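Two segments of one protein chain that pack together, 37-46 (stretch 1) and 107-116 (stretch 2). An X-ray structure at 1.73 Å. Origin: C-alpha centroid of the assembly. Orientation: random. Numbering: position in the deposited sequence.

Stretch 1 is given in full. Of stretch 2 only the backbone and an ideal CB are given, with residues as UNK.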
# COMPACT_ATOMS: atom_id res chain seq x y z
N PRO A 37 -1.22 -19.81 -8.21
CA PRO A 37 -1.79 -19.41 -6.92
C PRO A 37 -0.85 -18.62 -6.06
O PRO A 37 0.36 -18.81 -6.12
CB PRO A 37 -2.18 -20.74 -6.27
CG PRO A 37 -1.49 -21.79 -7.00
CD PRO A 37 -1.11 -21.27 -8.36
N ASN A 38 -1.40 -17.72 -5.26
CA ASN A 38 -0.59 -16.79 -4.50
C ASN A 38 0.34 -17.43 -3.50
O ASN A 38 1.36 -16.86 -3.16
CB ASN A 38 -1.45 -15.78 -3.79
CG ASN A 38 -2.07 -14.80 -4.71
OD1 ASN A 38 -3.01 -15.12 -5.44
ND2 ASN A 38 -1.68 -13.56 -4.57
N HIS A 39 -0.01 -18.61 -2.99
CA HIS A 39 0.85 -19.24 -1.97
C HIS A 39 2.19 -19.69 -2.50
O HIS A 39 3.11 -19.93 -1.71
CB HIS A 39 0.17 -20.38 -1.29
CG HIS A 39 -0.10 -21.54 -2.16
ND1 HIS A 39 -1.28 -21.70 -2.84
CD2 HIS A 39 0.64 -22.64 -2.42
CE1 HIS A 39 -1.24 -22.82 -3.55
NE2 HIS A 39 -0.09 -23.41 -3.28
N LEU A 40 2.33 -19.74 -3.83
CA LEU A 40 3.60 -20.06 -4.42
C LEU A 40 4.58 -18.92 -4.42
O LEU A 40 5.77 -19.14 -4.58
CB LEU A 40 3.36 -20.58 -5.88
CG LEU A 40 2.55 -21.87 -6.00
CD1 LEU A 40 2.44 -22.38 -7.41
CD2 LEU A 40 3.13 -22.99 -5.14
N GLY A 41 4.08 -17.70 -4.27
CA GLY A 41 4.90 -16.51 -4.28
C GLY A 41 5.47 -16.14 -5.67
O GLY A 41 5.20 -16.82 -6.70
N PRO A 42 6.34 -15.13 -5.69
CA PRO A 42 6.92 -14.65 -6.96
C PRO A 42 8.18 -15.36 -7.41
O PRO A 42 8.57 -15.15 -8.54
CB PRO A 42 7.20 -13.20 -6.63
CG PRO A 42 7.57 -13.19 -5.19
CD PRO A 42 6.71 -14.25 -4.55
N LEU A 43 8.77 -16.25 -6.61
CA LEU A 43 9.93 -16.98 -6.95
C LEU A 43 9.57 -18.46 -7.22
O LEU A 43 8.62 -19.00 -6.65
CB LEU A 43 11.00 -16.89 -5.80
CG LEU A 43 11.47 -15.48 -5.47
CD1 LEU A 43 12.27 -15.54 -4.19
CD2 LEU A 43 12.35 -14.90 -6.60
N ALA A 44 10.38 -19.09 -8.06
CA ALA A 44 10.13 -20.50 -8.48
C ALA A 44 10.73 -21.48 -7.45
O ALA A 44 11.50 -22.37 -7.79
CB ALA A 44 10.71 -20.78 -9.89
N LEU A 45 10.26 -21.37 -6.21
CA LEU A 45 10.73 -22.20 -5.11
C LEU A 45 10.39 -23.69 -5.33
O LEU A 45 11.11 -24.57 -4.93
CB LEU A 45 10.16 -21.72 -3.79
CG LEU A 45 10.44 -20.26 -3.39
CD1 LEU A 45 9.85 -19.94 -2.02
CD2 LEU A 45 11.89 -19.95 -3.47
N GLU A 46 9.30 -23.95 -5.98
CA GLU A 46 8.89 -25.30 -6.26
C GLU A 46 9.77 -26.01 -7.27
O GLU A 46 9.58 -27.20 -7.52
CB GLU A 46 7.40 -25.33 -6.70
CG GLU A 46 7.13 -24.89 -8.15
CD GLU A 46 7.07 -23.33 -8.39
OE1 GLU A 46 7.33 -22.52 -7.44
OE2 GLU A 46 6.81 -22.94 -9.56
N UNK A 107 -2.14 -23.96 5.31
CA UNK A 107 -0.75 -23.61 4.93
C UNK A 107 -0.71 -22.68 3.72
O UNK A 107 -0.02 -21.67 3.73
CB UNK A 107 0.05 -24.88 4.63
N UNK A 108 -1.48 -23.00 2.71
CA UNK A 108 -1.60 -22.12 1.52
C UNK A 108 -2.01 -20.71 1.93
O UNK A 108 -1.36 -19.74 1.56
CB UNK A 108 -2.62 -22.69 0.53
N UNK A 109 -3.06 -20.61 2.70
CA UNK A 109 -3.60 -19.31 3.15
C UNK A 109 -2.61 -18.48 3.91
O UNK A 109 -2.50 -17.30 3.71
CB UNK A 109 -4.83 -19.52 4.03
N UNK A 110 -1.88 -19.11 4.79
CA UNK A 110 -0.97 -18.36 5.61
C UNK A 110 0.29 -17.96 4.83
O UNK A 110 0.86 -16.90 5.05
CB UNK A 110 -0.60 -19.18 6.85
N UNK A 111 0.74 -18.83 3.92
CA UNK A 111 1.83 -18.46 3.01
C UNK A 111 1.44 -17.33 2.07
O UNK A 111 2.18 -16.42 1.89
CB UNK A 111 2.27 -19.68 2.19
N UNK A 112 0.23 -17.38 1.55
CA UNK A 112 -0.30 -16.30 0.71
C UNK A 112 -0.44 -14.99 1.50
O UNK A 112 -0.20 -13.90 0.95
CB UNK A 112 -1.66 -16.70 0.13
N UNK A 113 -0.70 -15.10 2.77
CA UNK A 113 -0.77 -13.93 3.65
C UNK A 113 0.56 -13.30 3.79
O UNK A 113 0.65 -12.07 3.80
CB UNK A 113 -1.31 -14.30 5.03
N UNK A 114 1.62 -14.10 3.99
CA UNK A 114 2.94 -13.56 4.13
C UNK A 114 3.45 -12.87 2.87
O UNK A 114 4.06 -11.81 2.94
CB UNK A 114 3.90 -14.68 4.54
N UNK A 115 3.17 -13.45 1.71
CA UNK A 115 3.57 -12.89 0.44
C UNK A 115 2.78 -11.58 0.20
O UNK A 115 3.34 -10.63 -0.31
CB UNK A 115 3.34 -13.90 -0.69
N UNK A 116 1.50 -11.55 0.57
CA UNK A 116 0.67 -10.35 0.53
C UNK A 116 1.34 -9.18 1.30
O UNK A 116 1.34 -8.02 0.84
CB UNK A 116 -0.71 -10.65 1.12

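Stretch 2 is helical throughout, and it packs against the 3-10 turn at 38-40 and the loop that follows, with no direct hydrogen bond crossing between the two. Position 107 has its CA-to-CB bond sideways to stretch 1 and nothing of that stretch within 5.5 Å of the ideal CB, so the contact sets little limit on its side chain; it is Ala107.

At position 108 the bond again points sideways, but the ideal CB lies 3.8 Å from ND1 of His39. The imidazole offers a flat face to whatever grows from here, and a side chain with at least one methylene beyond CB could lie over it: Gln, Glu, Met, Lys or Arg would all serve. The residue is Glu108. Its CG sits 3.6 Å from the centroid of the His39 ring, 4° off the ring normal, a CH-pi contact made by the aliphatic part of an acidic side chain.

Positions 109 and 110 point away from stretch 1, which therefore does not discriminate among side chains; they are Asn109 and Leu110. The O atom of Asn109 accepts a hydrogen bond from the side chain of position 113.

Position 111 points toward stretch 1, and its ideal CB is 4.0 Å from O of His39. The turn is near at CB, but a long, flexible chain can leave past it, so Lys, Arg, Gln, Glu or Met would be reasonable. Lys111 packs its CB 4.1 Å from CB of His39, while NZ is hydrogen-bonded elsewhere in the structure.

Position 112 forms the closest CA pair with stretch 1, its CA 4.1 Å from CA of His39. The ideal CB already lies 4.0 Å from both N of His39 and CB of Asn38, which favours a small residue such as Gly, Ala or Ser. Ala112 fits, its methyl resting against the turn.

Positions 113 and 114 are out of reach of stretch 1, so stretch 1 leaves the choice open at both. Ser113 donates from OG to O of Asn109 at 2.8 Å, a bond back along the helix; the other residue is Ala114.

Position 115 points toward stretch 1, with its ideal CB 4.7 Å from CA of Gly41 and 5.1 Å from CD of Pro42. The glycine leaves a bare surface suited to a flat ring. Phe, Tyr or Trp could cover the glycine, and a polar end such as a phenol hydroxyl would suit the carbonyls of His39 and Leu40, directly or through water. Tyr115 lays one ring face on Gly41, whose CA is 3.5 Å from the ring centroid, and an ideal CB on that glycine would clash with the ring, 2.4 Å from CZ. O of His39 lies at the ring edge, 3.4 Å from CE2. Beyond the ring, OH bonds to two waters, one donating to O of His39 and the other linking O of Leu40 and N of Leu43.

Position 116 points sideways without touching stretch 1, leaving the choice open; Phe116 extends its ring away.

Stretch 2 (107-116) AENLKASAYF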
# COMPACT_ATOMS: atom_id res chain seq x y z
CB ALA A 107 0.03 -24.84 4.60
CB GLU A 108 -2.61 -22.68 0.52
CG GLU A 108 -2.07 -24.01 -0.08
CD GLU A 108 -3.12 -24.84 -0.80
OE1 GLU A 108 -4.33 -24.41 -0.87
OE2 GLU A 108 -2.71 -25.92 -1.31
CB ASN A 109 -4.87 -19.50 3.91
CG ASN A 109 -5.31 -18.25 4.63
OD1 ASN A 109 -4.99 -18.06 5.79
ND2 ASN A 109 -6.10 -17.41 3.92
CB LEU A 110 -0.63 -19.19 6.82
CG LEU A 110 -0.07 -18.54 8.03
CD1 LEU A 110 -0.96 -17.42 8.54
CD2 LEU A 110 0.17 -19.62 9.13
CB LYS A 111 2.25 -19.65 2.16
CG LYS A 111 3.06 -20.68 2.89
CD LYS A 111 3.32 -21.85 1.90
CE LYS A 111 4.66 -22.42 2.16
NZ LYS A 111 4.79 -23.59 1.22
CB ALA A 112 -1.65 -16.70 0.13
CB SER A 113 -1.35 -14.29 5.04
OG SER A 113 -2.65 -14.82 4.98
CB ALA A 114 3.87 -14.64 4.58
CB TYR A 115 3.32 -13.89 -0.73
CG TYR A 115 4.37 -14.99 -0.78
CD1 TYR A 115 5.71 -14.67 -0.85
CD2 TYR A 115 4.04 -16.31 -0.72
CE1 TYR A 115 6.69 -15.62 -0.92
CE2 TYR A 115 5.02 -17.28 -0.77
CZ TYR A 115 6.32 -16.95 -0.88
OH TYR A 115 7.30 -17.88 -0.99
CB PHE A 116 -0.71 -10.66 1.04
CG PHE A 116 -1.61 -9.46 1.23
CD1 PHE A 116 -2.13 -8.78 0.10
CD2 PHE A 116 -1.99 -9.04 2.47
CE1 PHE A 116 -2.98 -7.73 0.25
CE2 PHE A 116 -2.83 -7.93 2.63
CZ PHE A 116 -3.33 -7.30 1.51
O HOH W 1 5.99 -20.33 -1.20
O HOH W 2 8.25 -17.39 -3.78
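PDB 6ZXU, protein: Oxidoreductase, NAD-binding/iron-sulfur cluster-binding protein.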